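Long-range contact in alpha-1,3-glucanase (Bacillus circulans, PDB 5ZRU), which probably hydrolyses alpha-1,3-glucan, this chain being the GH87 catalytic unit of a longer protein with predicted carbohydrate-binding modules: residues K218-P223 with I245-A250. Sequence-based numbering, arbitrary orientation.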
ATOM      1  N   LYS A 218      -7.109  32.045  -3.040  1.00 14.54           N
ATOM      2  CA  LYS A 218      -7.936  31.288  -3.968  1.00 13.69           C
ATOM      3  C   LYS A 218      -7.520  29.820  -4.007  1.00 15.13           C
ATOM      4  O   LYS A 218      -6.376  29.466  -3.710  1.00 13.36           O
ATOM      5  CB  LYS A 218      -7.853  31.885  -5.377  1.00 14.62           C
ATOM      6  CG  LYS A 218      -8.464  33.275  -5.492  1.00 15.82           C
ATOM      7  CD  LYS A 218      -8.323  33.819  -6.904  1.00 21.24           C
ATOM      8  CE  LYS A 218      -9.016  35.172  -7.039  1.00 23.64           C
ATOM      9  NZ  LYS A 218      -8.845  35.733  -8.412  1.00 23.16           N
ATOM     10  N   ILE A 219      -8.479  28.965  -4.381  1.00 13.65           N
ATOM     11  CA  ILE A 219      -8.175  27.564  -4.667  1.00 12.98           C
ATOM     12  C   ILE A 219      -7.196  27.478  -5.829  1.00 13.41           C
ATOM     13  O   ILE A 219      -7.296  28.231  -6.805  1.00 15.01           O
ATOM     14  CB  ILE A 219      -9.471  26.802  -4.992  1.00 13.56           C
ATOM     15  CG1 ILE A 219     -10.348  26.648  -3.753  1.00 15.15           C
ATOM     16  CG2 ILE A 219      -9.192  25.434  -5.631  1.00 10.78           C
ATOM     17  CD1 ILE A 219     -11.759  26.229  -4.101  1.00 18.22           C
ATOM     18  N   LEU A 220      -6.251  26.535  -5.745  1.00  9.97           N
ATOM     19  CA  LEU A 220      -5.378  26.203  -6.870  1.00  9.47           C
ATOM     20  C   LEU A 220      -5.966  24.997  -7.594  1.00  9.85           C
ATOM     21  O   LEU A 220      -6.013  23.897  -7.042  1.00  8.83           O
ATOM     22  CB  LEU A 220      -3.947  25.916  -6.405  1.00  8.04           C
ATOM     23  CG  LEU A 220      -2.970  25.426  -7.486  1.00 12.13           C
ATOM     24  CD1 LEU A 220      -2.998  26.344  -8.692  1.00 18.08           C
ATOM     25  CD2 LEU A 220      -1.540  25.305  -6.927  1.00 15.59           C
ATOM     26  N   TYR A 221      -6.396  25.203  -8.834  1.00 11.15           N
ATOM     27  CA  TYR A 221      -6.980  24.159  -9.663  1.00 10.91           C
ATOM     28  C   TYR A 221      -5.951  23.643 -10.662  1.00 11.91           C
ATOM     29  O   TYR A 221      -5.201  24.422 -11.258  1.00 10.37           O
ATOM     30  CB  TYR A 221      -8.203  24.712 -10.407  1.00 10.67           C
ATOM     31  CG  TYR A 221      -8.917  23.746 -11.341  1.00  9.03           C
ATOM     32  CD1 TYR A 221      -9.599  22.643 -10.841  1.00 11.28           C
ATOM     33  CD2 TYR A 221      -8.959  23.979 -12.717  1.00 12.00           C
ATOM     34  CE1 TYR A 221     -10.279  21.780 -11.688  1.00 11.08           C
ATOM     35  CE2 TYR A 221      -9.643  23.120 -13.576  1.00 11.70           C
ATOM     36  CZ  TYR A 221     -10.301  22.025 -13.043  1.00 10.11           C
ATOM     37  OH  TYR A 221     -10.986  21.183 -13.862  1.00 11.68           O
ATOM     38  N   ILE A 222      -5.911  22.326 -10.835  1.00 10.06           N
ATOM     39  CA  ILE A 222      -5.109  21.695 -11.873  1.00 12.05           C
ATOM     40  C   ILE A 222      -6.081  21.029 -12.844  1.00 12.21           C
ATOM     41  O   ILE A 222      -6.754  20.059 -12.469  1.00  9.39           O
ATOM     42  CB  ILE A 222      -4.116  20.675 -11.298  1.00 11.33           C
ATOM     43  CG1 ILE A 222      -3.234  21.331 -10.237  1.00 12.23           C
ATOM     44  CG2 ILE A 222      -3.225  20.104 -12.419  1.00 10.13           C
ATOM     45  CD1 ILE A 222      -2.410  20.336  -9.435  1.00 11.44           C
ATOM     46  N   PRO A 223      -6.212  21.522 -14.084  1.00 10.12           N
ATOM     47  CA  PRO A 223      -7.236  20.975 -14.987  1.00 11.68           C
ATOM     48  C   PRO A 223      -6.885  19.585 -15.480  1.00 10.30           C
ATOM     49  O   PRO A 223      -5.825  19.048 -15.140  1.00 10.02           O
ATOM     50  CB  PRO A 223      -7.262  21.982 -16.145  1.00 16.60           C
ATOM     51  CG  PRO A 223      -5.893  22.542 -16.154  1.00 18.91           C
ATOM     52  CD  PRO A 223      -5.484  22.642 -14.696  1.00 16.65           C
ATOM     53  N   ILE A 245      -4.075  26.214   2.257  1.00 11.60           N
ATOM     54  CA  ILE A 245      -4.080  26.106   0.801  1.00 11.33           C
ATOM     55  C   ILE A 245      -4.956  24.932   0.389  1.00 12.20           C
ATOM     56  O   ILE A 245      -4.971  23.883   1.041  1.00 12.72           O
ATOM     57  CB  ILE A 245      -2.644  25.998   0.230  1.00 13.24           C
ATOM     58  CG1 ILE A 245      -2.668  26.126  -1.299  1.00 12.92           C
ATOM     59  CG2 ILE A 245      -1.940  24.698   0.682  1.00 10.87           C
ATOM     60  CD1 ILE A 245      -1.279  26.259  -1.925  1.00 13.37           C
ATOM     61  N   THR A 246      -5.719  25.136  -0.682  1.00 10.11           N
ATOM     62  CA  THR A 246      -6.517  24.091  -1.302  1.00 10.40           C
ATOM     63  C   THR A 246      -6.020  23.873  -2.721  1.00  9.32           C
ATOM     64  O   THR A 246      -5.914  24.828  -3.497  1.00 11.60           O
ATOM     65  CB  THR A 246      -7.999  24.462  -1.294  1.00 12.44           C
ATOM     66  OG1 THR A 246      -8.438  24.565   0.065  1.00 12.35           O
ATOM     67  CG2 THR A 246      -8.834  23.398  -2.023  1.00 11.29           C
ATOM     68  N   ILE A 247      -5.695  22.624  -3.049  1.00  8.25           N
ATOM     69  CA  ILE A 247      -5.210  22.249  -4.375  1.00 10.04           C
ATOM     70  C   ILE A 247      -6.078  21.105  -4.871  1.00  8.75           C
ATOM     71  O   ILE A 247      -6.165  20.062  -4.215  1.00  9.78           O
ATOM     72  CB  ILE A 247      -3.735  21.823  -4.349  1.00  9.52           C
ATOM     73  CG1 ILE A 247      -2.863  22.957  -3.786  1.00 11.03           C
ATOM     74  CG2 ILE A 247      -3.296  21.335  -5.741  1.00  9.77           C
ATOM     75  CD1 ILE A 247      -1.467  22.502  -3.377  1.00 12.17           C
ATOM     76  N   MET A 248      -6.731  21.296  -6.014  1.00  7.22           N
ATOM     77  CA  MET A 248      -7.688  20.310  -6.491  1.00  8.51           C
ATOM     78  C   MET A 248      -7.492  20.075  -7.978  1.00  9.38           C
ATOM     79  O   MET A 248      -7.428  21.035  -8.752  1.00  9.88           O
ATOM     80  CB  MET A 248      -9.138  20.754  -6.234  1.00 10.61           C
ATOM     81  CG  MET A 248     -10.168  19.653  -6.517  1.00  8.34           C
ATOM     82  SD  MET A 248     -11.875  20.266  -6.500  1.00 15.71           S
ATOM     83  CE  MET A 248     -11.918  21.149  -8.053  1.00 11.21           C
ATOM     84  N   GLY A 249      -7.423  18.804  -8.375  1.00  7.45           N
ATOM     85  CA  GLY A 249      -7.365  18.442  -9.773  1.00  8.72           C
ATOM     86  C   GLY A 249      -8.751  18.165 -10.324  1.00 10.09           C
ATOM     87  O   GLY A 249      -9.772  18.359  -9.660  1.00  9.87           O
ATOM     88  N   ALA A 250      -8.781  17.670 -11.561  1.00  8.90           N
ATOM     89  CA  ALA A 250     -10.049  17.356 -12.213  1.00 10.02           C
ATOM     90  C   ALA A 250     -10.512  15.919 -11.973  1.00 10.05           C
ATOM     91  O   ALA A 250     -11.555  15.519 -12.506  1.00  9.07           O
ATOM     92  CB  ALA A 250      -9.950  17.616 -13.722  1.00  9.68           C
TER
HETATM   93  O   HOH W   1      -5.963  27.911  -1.523  1.00 16.10           O
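Leu220 and Met248 bury the most surface here, one on each of two parallel strands, and their backbones are joined by a hydrogen bond, Met248 N donating to Leu220 O at 2.9 Å. Leu220 N in turn donates to Thr246 O at 2.8 Å, and Ile222 N reaches Met248 O at 2.9 Å. At the Lys218 end of the pairing a water bridges the strands, donating a hydrogen bond to Lys218 O and accepting one from Thr246 N. On one face Leu220 lies alongside Ile247, both pointing the same way, with Leu220 CB and Ile247 CG1 4.1 Å apart; the other branch, Ile247 CG2, is met by Ile222 CD1 at 3.9 Å, the two side chains crossing at a slant. On the opposite face Met248 extends with CG anti to the backbone N, then bends at chi3 (74°), which brings its methyl to the tyrosine ring, Met248 CE lying 3.9 Å from Tyr221 CD1. Farther out, Tyr221 OH passes 3.7 Å from Ala250 CB while its hydrogen bond goes to Ile180 O. The pairing belongs to the first turns of the parallel beta-helix of catalytic domain D2. Helix 203-216 packs against Leu220 and Ile222, strand 187-188 flanks strand 220-222, and strand 277-285 continues the stack beyond strand 245-249, where Thr246 touches the zinc ligand Asp278.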